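Intracellular growth locus, subunit C (Francisella tularensis subsp. tularensis, PDB 2QWU) is a pathogenicity-island protein that probably takes part in intracellular growth and cell invasion, its molecular activity being unknown. Local coordinates at residues 111-125 / 142-156. The protein carries 2 engineered substitutions. Numbering follows the deposited sequence.
Sequences LQASATDMKIKLGNS and DLSNLELYPISAKAF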
# COMPACT_ATOMS: atom_id res chain seq x y z
N LEU A 111 6.95 12.21 14.87
CA LEU A 111 6.36 13.32 14.16
C LEU A 111 6.54 14.67 14.89
O LEU A 111 6.72 15.71 14.23
CB LEU A 111 4.88 13.07 13.96
CG LEU A 111 4.18 14.10 13.09
CD1 LEU A 111 4.69 13.99 11.64
CD2 LEU A 111 2.71 13.83 13.13
N GLN A 112 6.46 14.66 16.22
CA GLN A 112 6.60 15.90 17.00
C GLN A 112 8.07 16.26 17.27
O GLN A 112 8.40 17.40 17.51
CB GLN A 112 5.84 15.77 18.32
CG GLN A 112 4.34 15.83 18.15
CD GLN A 112 3.57 15.58 19.43
OE1 GLN A 112 3.77 16.27 20.45
NE2 GLN A 112 2.67 14.60 19.39
N ALA A 113 8.94 15.27 17.25
CA ALA A 113 10.34 15.51 17.48
C ALA A 113 10.89 16.10 16.17
O ALA A 113 11.23 17.27 16.12
CB ALA A 113 11.05 14.21 17.86
N SER A 114 10.94 15.30 15.11
CA SER A 114 11.43 15.78 13.80
C SER A 114 10.63 15.03 12.75
O SER A 114 10.92 13.88 12.42
CB SER A 114 12.92 15.46 13.63
OG SER A 114 13.39 16.07 12.43
N ALA A 115 9.63 15.69 12.21
CA ALA A 115 8.74 15.02 11.28
C ALA A 115 9.29 14.23 10.08
O ALA A 115 8.78 13.14 9.79
CB ALA A 115 7.67 16.03 10.80
N THR A 116 10.32 14.71 9.40
CA THR A 116 10.74 13.96 8.21
C THR A 116 11.48 12.66 8.50
O THR A 116 11.79 11.88 7.60
CB THR A 116 11.61 14.82 7.31
OG1 THR A 116 12.76 15.24 8.04
CG2 THR A 116 10.81 16.03 6.85
N ASP A 117 11.77 12.43 9.78
CA ASP A 117 12.44 11.20 10.20
C ASP A 117 11.46 10.06 10.40
O ASP A 117 11.89 8.93 10.67
CB ASP A 117 13.16 11.40 11.54
CG ASP A 117 14.45 12.21 11.42
OD1 ASP A 117 15.10 12.17 10.33
OD2 ASP A 117 14.83 12.86 12.43
N MSE A 118 10.15 10.32 10.31
CA MSE A 118 9.18 9.24 10.52
C MSE A 118 9.03 8.51 9.16
O MSE A 118 8.30 8.97 8.27
CB MSE A 118 7.83 9.82 11.00
CG MSE A 118 6.89 8.80 11.74
SE MSE A 118 6.17 7.44 10.63
CE MSE A 118 5.17 8.48 9.63
N LYS A 119 9.70 7.37 9.03
CA LYS A 119 9.65 6.63 7.76
C LYS A 119 8.68 5.47 7.73
O LYS A 119 8.51 4.75 8.73
CB LYS A 119 11.03 6.06 7.40
CG LYS A 119 12.18 7.06 7.43
CD LYS A 119 11.93 8.29 6.60
CE LYS A 119 13.24 9.07 6.38
NZ LYS A 119 12.98 10.31 5.56
N ILE A 120 8.06 5.26 6.57
CA ILE A 120 7.16 4.14 6.38
C ILE A 120 7.83 3.45 5.23
O ILE A 120 8.01 4.04 4.15
CB ILE A 120 5.77 4.63 6.04
CG1 ILE A 120 5.27 5.42 7.26
CG2 ILE A 120 4.85 3.43 5.67
CD1 ILE A 120 3.90 5.90 7.16
N LYS A 121 8.29 2.22 5.47
CA LYS A 121 9.05 1.52 4.45
C LYS A 121 8.28 0.28 4.02
O LYS A 121 7.97 -0.61 4.85
CB LYS A 121 10.42 1.12 5.00
CG LYS A 121 11.27 0.29 4.03
CD LYS A 121 11.89 1.12 2.94
CE LYS A 121 13.00 0.35 2.14
NZ LYS A 121 13.55 1.20 1.03
N LEU A 122 7.93 0.24 2.74
CA LEU A 122 7.14 -0.87 2.23
C LEU A 122 8.08 -1.95 1.70
O LEU A 122 9.12 -1.62 1.11
CB LEU A 122 6.26 -0.41 1.07
CG LEU A 122 5.43 0.87 1.25
CD1 LEU A 122 4.45 1.04 0.06
CD2 LEU A 122 4.67 0.77 2.56
N GLY A 123 7.69 -3.20 1.89
CA GLY A 123 8.48 -4.32 1.41
C GLY A 123 8.11 -4.62 -0.04
O GLY A 123 7.62 -3.74 -0.75
N ASN A 124 8.34 -5.85 -0.49
CA ASN A 124 8.04 -6.23 -1.87
C ASN A 124 6.54 -6.37 -2.06
O ASN A 124 5.87 -7.08 -1.29
CB ASN A 124 8.68 -7.57 -2.20
CG ASN A 124 10.19 -7.51 -2.09
OD1 ASN A 124 10.82 -6.63 -2.71
ND2 ASN A 124 10.76 -8.42 -1.31
N SER A 125 6.03 -5.72 -3.09
CA SER A 125 4.60 -5.88 -3.38
C SER A 125 4.39 -7.08 -4.31
O SER A 125 5.32 -7.57 -4.99
CB SER A 125 4.03 -4.58 -4.00
OG SER A 125 4.75 -4.10 -5.10
N ASP A 142 4.13 -0.98 -8.86
CA ASP A 142 5.14 -1.76 -8.10
C ASP A 142 5.64 -0.86 -6.95
O ASP A 142 6.41 0.08 -7.14
CB ASP A 142 6.34 -2.16 -9.02
CG ASP A 142 7.31 -3.11 -8.34
OD1 ASP A 142 7.22 -3.24 -7.10
OD2 ASP A 142 8.17 -3.73 -9.04
N LEU A 143 5.17 -1.15 -5.74
CA LEU A 143 5.51 -0.34 -4.58
C LEU A 143 6.75 -0.88 -3.84
O LEU A 143 7.11 -0.38 -2.80
CB LEU A 143 4.33 -0.36 -3.58
CG LEU A 143 3.07 0.33 -4.16
CD1 LEU A 143 1.90 0.13 -3.16
CD2 LEU A 143 3.34 1.81 -4.44
N SER A 144 7.38 -1.92 -4.37
CA SER A 144 8.48 -2.54 -3.64
C SER A 144 9.53 -1.58 -3.17
O SER A 144 10.05 -0.79 -3.95
CB SER A 144 9.14 -3.68 -4.47
OG SER A 144 8.17 -4.61 -4.94
N ASN A 145 9.84 -1.68 -1.87
CA ASN A 145 10.86 -0.88 -1.24
C ASN A 145 10.63 0.59 -1.14
O ASN A 145 11.54 1.31 -0.78
CB ASN A 145 12.21 -1.16 -1.89
CG ASN A 145 12.67 -2.59 -1.61
OD1 ASN A 145 12.40 -3.12 -0.53
ND2 ASN A 145 13.35 -3.22 -2.56
N LEU A 146 9.40 1.05 -1.42
CA LEU A 146 9.17 2.46 -1.38
C LEU A 146 9.25 2.98 0.05
O LEU A 146 8.71 2.35 0.95
CB LEU A 146 7.80 2.76 -2.00
CG LEU A 146 7.36 4.22 -2.07
CD1 LEU A 146 8.14 4.99 -3.15
CD2 LEU A 146 5.83 4.22 -2.49
N GLU A 147 9.93 4.13 0.25
CA GLU A 147 10.02 4.75 1.56
C GLU A 147 9.26 6.08 1.51
O GLU A 147 9.54 6.96 0.67
CB GLU A 147 11.46 5.05 1.98
CG GLU A 147 11.53 5.59 3.42
CD GLU A 147 12.95 5.54 3.99
OE1 GLU A 147 13.67 6.54 3.86
OE2 GLU A 147 13.35 4.49 4.55
N LEU A 148 8.29 6.19 2.39
CA LEU A 148 7.47 7.40 2.47
C LEU A 148 7.76 8.13 3.79
O LEU A 148 8.14 7.52 4.79
CB LEU A 148 5.99 7.04 2.46
CG LEU A 148 5.48 6.15 1.28
CD1 LEU A 148 4.03 5.59 1.60
CD2 LEU A 148 5.40 6.97 0.02
N TYR A 149 7.54 9.44 3.81
CA TYR A 149 7.79 10.19 5.04
C TYR A 149 6.87 11.40 5.01
O TYR A 149 6.35 11.76 3.97
CB TYR A 149 9.30 10.58 5.14
CG TYR A 149 9.80 11.50 4.06
CD1 TYR A 149 9.64 12.86 4.19
CD2 TYR A 149 10.45 11.01 2.94
CE1 TYR A 149 10.13 13.74 3.21
CE2 TYR A 149 10.93 11.85 1.95
CZ TYR A 149 10.77 13.21 2.10
OH TYR A 149 11.27 14.06 1.13
N PRO A 150 6.67 12.06 6.15
CA PRO A 150 5.77 13.22 6.18
C PRO A 150 6.31 14.44 5.47
O PRO A 150 7.50 14.73 5.56
CB PRO A 150 5.63 13.53 7.67
CG PRO A 150 5.99 12.23 8.35
CD PRO A 150 7.11 11.70 7.51
N ILE A 151 5.43 15.16 4.79
CA ILE A 151 5.84 16.40 4.14
C ILE A 151 6.19 17.34 5.31
O ILE A 151 7.21 18.04 5.28
CB ILE A 151 4.68 17.02 3.33
CG1 ILE A 151 4.44 16.20 2.05
CG2 ILE A 151 5.03 18.46 3.00
CD1 ILE A 151 3.04 16.34 1.48
N SER A 152 5.35 17.32 6.33
CA SER A 152 5.54 18.13 7.54
C SER A 152 4.57 17.65 8.59
O SER A 152 3.64 16.93 8.29
CB SER A 152 5.26 19.60 7.23
OG SER A 152 3.86 19.79 7.08
N ALA A 153 4.76 18.06 9.85
CA ALA A 153 3.85 17.64 10.89
C ALA A 153 2.46 18.19 10.63
O ALA A 153 1.45 17.52 10.86
CB ALA A 153 4.34 18.12 12.26
N LYS A 154 2.40 19.42 10.14
CA LYS A 154 1.08 20.00 9.91
C LYS A 154 0.26 19.35 8.79
O LYS A 154 -0.97 19.26 8.88
CB LYS A 154 1.21 21.50 9.67
CG LYS A 154 0.91 22.29 10.92
CD LYS A 154 1.71 23.57 10.96
CE LYS A 154 1.43 24.37 12.24
NZ LYS A 154 2.21 25.63 12.21
N ALA A 155 0.94 18.90 7.74
CA ALA A 155 0.26 18.28 6.60
C ALA A 155 -0.14 16.80 6.88
O ALA A 155 -1.07 16.26 6.27
CB ALA A 155 1.18 18.32 5.36
N PHE A 156 0.56 16.18 7.81
CA PHE A 156 0.38 14.78 8.15
C PHE A 156 -0.84 14.42 8.98
O PHE A 156 -1.26 15.18 9.88
CB PHE A 156 1.64 14.30 8.86
CG PHE A 156 1.63 12.86 9.19
CD1 PHE A 156 2.09 11.94 8.26
CD2 PHE A 156 1.23 12.43 10.46
CE1 PHE A 156 2.17 10.60 8.61
CE2 PHE A 156 1.31 11.08 10.81
CZ PHE A 156 1.78 10.17 9.89
O HOH W 1 13.17 8.96 2.93
O HOH W 2 15.05 2.85 2.59
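I120 and L148 form the hydrogen-bonded pair of a short antiparallel ladder: strands 120-122 and 147-150 lie in the large sheet between strands 37-43 and 173-184. L148 N gives I120 O a nearly straight bond of 2.8 Å, I120 N returns one to L148 O, and L122 N meets L146 O at 179°. Beyond the strands, a type II turn from L143 to L146 presents S144 OG to S125 N at 3.0 Å, while S125 OG accepts from L143 N. D142 OD1 accepts S144 N in an Asx turn, on its anti side but tilted from the carboxylate plane, and S144 OG through its syn lone pair.

K121 and E147, the non-hydrogen-bonded pair, put their side chains on one face, I120 and L148 (CB to CB 4.3 Å) on the other. E147 lies between K121 and, just before the strand, K119; one water joins E147 OE1 to K119 NZ, a second E147 OE2 to K121 NZ. K119 NZ and E147 OE1, 4.2 Å apart, are beyond a salt bridge. K119 bends at chi2 (-53°), bringing NZ to T116 O at 2.8 Å, beside Y149; K121 NZ reaches N145 O at 2.7 Å. From helix 97-114, L111 turns its CG anti to the backbone N (chi1 -174°), placing CD2 3.4 Å from F156 CD2, with CD1 against P150. M118 CE meets the same ring at F156 CZ, 3.8 Å away.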